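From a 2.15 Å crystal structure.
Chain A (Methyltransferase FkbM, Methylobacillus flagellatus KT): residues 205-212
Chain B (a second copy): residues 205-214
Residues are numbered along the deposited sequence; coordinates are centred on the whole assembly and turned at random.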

# COMPACT_ATOMS: atom_id res chain seq x y z
N TYR A 205 -16.38 -7.24 25.87
CA TYR A 205 -14.95 -7.49 25.68
C TYR A 205 -14.15 -6.21 25.74
O TYR A 205 -13.08 -6.19 26.31
CB TYR A 205 -14.60 -8.05 24.26
CG TYR A 205 -14.96 -9.48 24.07
CD1 TYR A 205 -14.39 -10.45 24.88
CD2 TYR A 205 -15.83 -9.89 23.05
CE1 TYR A 205 -14.68 -11.81 24.72
CE2 TYR A 205 -16.11 -11.25 22.88
CZ TYR A 205 -15.53 -12.21 23.73
OH TYR A 205 -15.80 -13.58 23.63
N HIS A 206 -14.67 -5.17 25.09
CA HIS A 206 -13.96 -3.92 25.01
C HIS A 206 -13.63 -3.28 26.35
O HIS A 206 -12.61 -2.63 26.46
CB HIS A 206 -14.64 -2.93 24.05
CG HIS A 206 -14.88 -3.46 22.68
ND1 HIS A 206 -13.96 -4.26 22.02
CD2 HIS A 206 -15.89 -3.26 21.81
CE1 HIS A 206 -14.42 -4.55 20.82
NE2 HIS A 206 -15.59 -3.96 20.67
N GLU A 207 -14.47 -3.50 27.36
CA GLU A 207 -14.26 -2.92 28.68
C GLU A 207 -13.06 -3.52 29.39
O GLU A 207 -12.47 -2.88 30.25
CB GLU A 207 -15.50 -3.16 29.59
CG GLU A 207 -16.74 -2.41 29.25
CD GLU A 207 -16.73 -0.91 29.52
OE1 GLU A 207 -15.74 -0.29 29.98
OE2 GLU A 207 -17.76 -0.32 29.21
N VAL A 208 -12.71 -4.74 29.04
CA VAL A 208 -11.62 -5.45 29.73
C VAL A 208 -10.40 -5.85 28.87
O VAL A 208 -9.37 -6.19 29.40
CB VAL A 208 -12.17 -6.75 30.39
CG1 VAL A 208 -13.25 -6.42 31.41
CG2 VAL A 208 -12.70 -7.77 29.34
N GLU A 209 -10.55 -5.84 27.55
CA GLU A 209 -9.52 -6.31 26.65
C GLU A 209 -8.15 -5.64 26.82
O GLU A 209 -8.03 -4.47 27.15
CB GLU A 209 -9.96 -6.14 25.19
CG GLU A 209 -9.76 -4.72 24.63
CD GLU A 209 -10.22 -4.55 23.18
OE1 GLU A 209 -11.40 -4.39 22.98
OE2 GLU A 209 -9.38 -4.55 22.26
N ARG A 210 -7.12 -6.42 26.53
CA ARG A 210 -5.74 -5.97 26.52
C ARG A 210 -5.26 -6.21 25.10
O ARG A 210 -5.94 -6.92 24.34
CB ARG A 210 -4.96 -6.73 27.58
CG ARG A 210 -5.60 -6.50 28.97
CD ARG A 210 -4.67 -6.33 30.13
NE ARG A 210 -3.48 -5.59 29.73
CZ ARG A 210 -2.25 -6.06 29.76
NH1 ARG A 210 -1.95 -7.22 30.35
NH2 ARG A 210 -1.26 -5.32 29.28
N PRO A 211 -4.16 -5.55 24.69
CA PRO A 211 -3.68 -5.79 23.34
C PRO A 211 -3.21 -7.23 23.07
O PRO A 211 -2.78 -7.96 24.00
CB PRO A 211 -2.47 -4.84 23.22
CG PRO A 211 -2.68 -3.82 24.26
CD PRO A 211 -3.33 -4.57 25.39
N TYR A 212 -3.33 -7.63 21.82
CA TYR A 212 -2.83 -8.92 21.32
C TYR A 212 -1.35 -9.09 21.66
O TYR A 212 -0.93 -10.17 22.12
CB TYR A 212 -3.14 -9.05 19.81
CG TYR A 212 -2.63 -10.33 19.19
CD1 TYR A 212 -3.24 -11.55 19.45
CD2 TYR A 212 -1.53 -10.31 18.34
CE1 TYR A 212 -2.76 -12.74 18.88
CE2 TYR A 212 -1.03 -11.48 17.77
CZ TYR A 212 -1.66 -12.69 18.04
OH TYR A 212 -1.19 -13.84 17.46
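Chain B (205-214) YHEVERPYST

How does the backbone of chain B run against that of chain A? In chain A the helix runs through Y205(A) and H206(A), and E209(A), R210(A) and P211(A) are extended, with phi/psi near -55/149, -120/161 and -64/152; chain B has the same values. The extended segments cross at R210(A)/R210(B) and P211(A)/P211(B) instead of running alongside each other, with CA atoms 4.8 Å apart for the R210(A)–R210(B) pair and 5.6 Å for P211(A)–P211(B). These are like-with-like pairs, and their contacts recur with the chains exchanged, as expected of a local two-fold. Further along, chain B turns into a 3-10 segment at 212-214, which brings the CA of T214(B) to 6.7 Å from the CA of H206(A).

Where does R210(B) reach? Its CB leaves sideways, but the chain bends (chi1 -59°, chi3 37°) so that the guanidinium reaches the backbone carbonyls of H206(A) and E209(A). NE and NH2 of R210(B) both donate to O of E209(A), at 2.9 and 3.0 Å, and NH2 also donates to O of H206(A) at 2.9 Å. These acceptors lie near the guanidinium plane, while CA of V208(A) and O of E207(A) sit over one face. R210(A) makes the same bonds to chain B.

What fills the centre? Both prolines have CA-to-CB directed toward the opposing stretch, and CD of P211(A) lies 4.1 Å from CD of P211(B), an apolar contact. CD of P211(B) also rests 3.3 Å from O of E209(A).

What holds E209(A) in place? Its OE1 accepts a hydrogen bond from ND1 of H206(A) at 2.7 Å. Water 1 donates to OE1 of E209(A) and water 2 to OE2 of E209(A), each at 3.0 Å; both also hydrogen-bond OG of S213(B), at 2.6 and 2.7 Å, bridging the chains. Nearby, CG2 of T214(B) packs 3.5 Å from O of H206(A).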

# COMPACT_ATOMS: atom_id res chain seq x y z
N TYR B 205 5.08 -0.47 31.05
CA TYR B 205 3.82 -0.10 30.40
C TYR B 205 3.12 -1.31 29.83
O TYR B 205 1.91 -1.43 29.93
CB TYR B 205 4.00 0.82 29.15
CG TYR B 205 4.33 2.23 29.48
CD1 TYR B 205 3.45 2.99 30.24
CD2 TYR B 205 5.49 2.84 29.01
CE1 TYR B 205 3.71 4.32 30.56
CE2 TYR B 205 5.76 4.18 29.31
CZ TYR B 205 4.85 4.92 30.10
OH TYR B 205 5.07 6.26 30.46
N HIS B 206 3.90 -2.18 29.18
CA HIS B 206 3.33 -3.32 28.52
C HIS B 206 2.56 -4.27 29.43
O HIS B 206 1.60 -4.87 28.98
CB HIS B 206 4.37 -4.07 27.67
CG HIS B 206 5.08 -3.22 26.68
ND1 HIS B 206 4.44 -2.24 25.95
CD2 HIS B 206 6.36 -3.24 26.23
CE1 HIS B 206 5.30 -1.67 25.13
NE2 HIS B 206 6.47 -2.26 25.28
N GLU B 207 2.95 -4.36 30.70
CA GLU B 207 2.29 -5.24 31.65
C GLU B 207 0.88 -4.79 31.98
O GLU B 207 0.05 -5.59 32.37
CB GLU B 207 3.07 -5.31 32.99
CG GLU B 207 4.40 -6.01 32.96
CD GLU B 207 4.36 -7.53 32.81
OE1 GLU B 207 3.30 -8.20 32.69
OE2 GLU B 207 5.46 -8.07 32.77
N VAL B 208 0.62 -3.50 31.85
CA VAL B 208 -0.68 -2.94 32.24
C VAL B 208 -1.51 -2.27 31.12
O VAL B 208 -2.68 -2.03 31.29
CB VAL B 208 -0.49 -1.88 33.37
CG1 VAL B 208 0.15 -2.51 34.60
CG2 VAL B 208 0.35 -0.65 32.89
N GLU B 209 -0.87 -1.95 30.00
CA GLU B 209 -1.51 -1.22 28.93
C GLU B 209 -2.81 -1.84 28.39
O GLU B 209 -2.98 -3.04 28.34
CB GLU B 209 -0.55 -1.03 27.75
CG GLU B 209 -0.45 -2.24 26.82
CD GLU B 209 0.52 -2.06 25.65
OE1 GLU B 209 1.70 -2.23 25.87
OE2 GLU B 209 0.10 -1.78 24.51
N ARG B 210 -3.70 -0.95 27.95
CA ARG B 210 -4.94 -1.31 27.31
C ARG B 210 -4.87 -0.70 25.93
O ARG B 210 -3.99 0.14 25.68
CB ARG B 210 -6.11 -0.81 28.15
CG ARG B 210 -6.02 -1.43 29.57
CD ARG B 210 -7.31 -1.84 30.21
NE ARG B 210 -8.23 -2.39 29.22
CZ ARG B 210 -9.40 -1.88 28.91
NH1 ARG B 210 -9.96 -0.89 29.62
NH2 ARG B 210 -10.09 -2.42 27.92
N PRO B 211 -5.70 -1.17 24.98
CA PRO B 211 -5.65 -0.57 23.66
C PRO B 211 -6.06 0.91 23.61
O PRO B 211 -6.84 1.40 24.46
CB PRO B 211 -6.67 -1.40 22.86
CG PRO B 211 -6.82 -2.66 23.60
CD PRO B 211 -6.68 -2.26 25.04
N TYR B 212 -5.49 1.61 22.64
CA TYR B 212 -5.84 3.01 22.34
C TYR B 212 -7.34 3.16 22.13
O TYR B 212 -7.96 4.11 22.66
CB TYR B 212 -4.99 3.51 21.14
CG TYR B 212 -5.29 4.92 20.72
CD1 TYR B 212 -4.89 6.00 21.50
CD2 TYR B 212 -5.99 5.18 19.55
CE1 TYR B 212 -5.18 7.33 21.11
CE2 TYR B 212 -6.29 6.49 19.15
CZ TYR B 212 -5.88 7.55 19.94
OH TYR B 212 -6.16 8.83 19.54
N SER B 213 -7.94 2.20 21.45
CA SER B 213 -9.41 2.16 21.19
C SER B 213 -10.33 2.15 22.41
O SER B 213 -11.53 2.38 22.30
CB SER B 213 -9.76 0.93 20.35
OG SER B 213 -9.56 -0.28 21.07
N THR B 214 -9.78 1.89 23.59
CA THR B 214 -10.55 1.86 24.81
C THR B 214 -10.40 3.12 25.65
O THR B 214 -10.99 3.21 26.72
CB THR B 214 -10.13 0.59 25.64
OG1 THR B 214 -8.78 0.71 26.11
CG2 THR B 214 -10.25 -0.63 24.80
O HOH W 1 -11.72 -1.65 21.76
O HOH W 2 -8.52 -2.61 20.18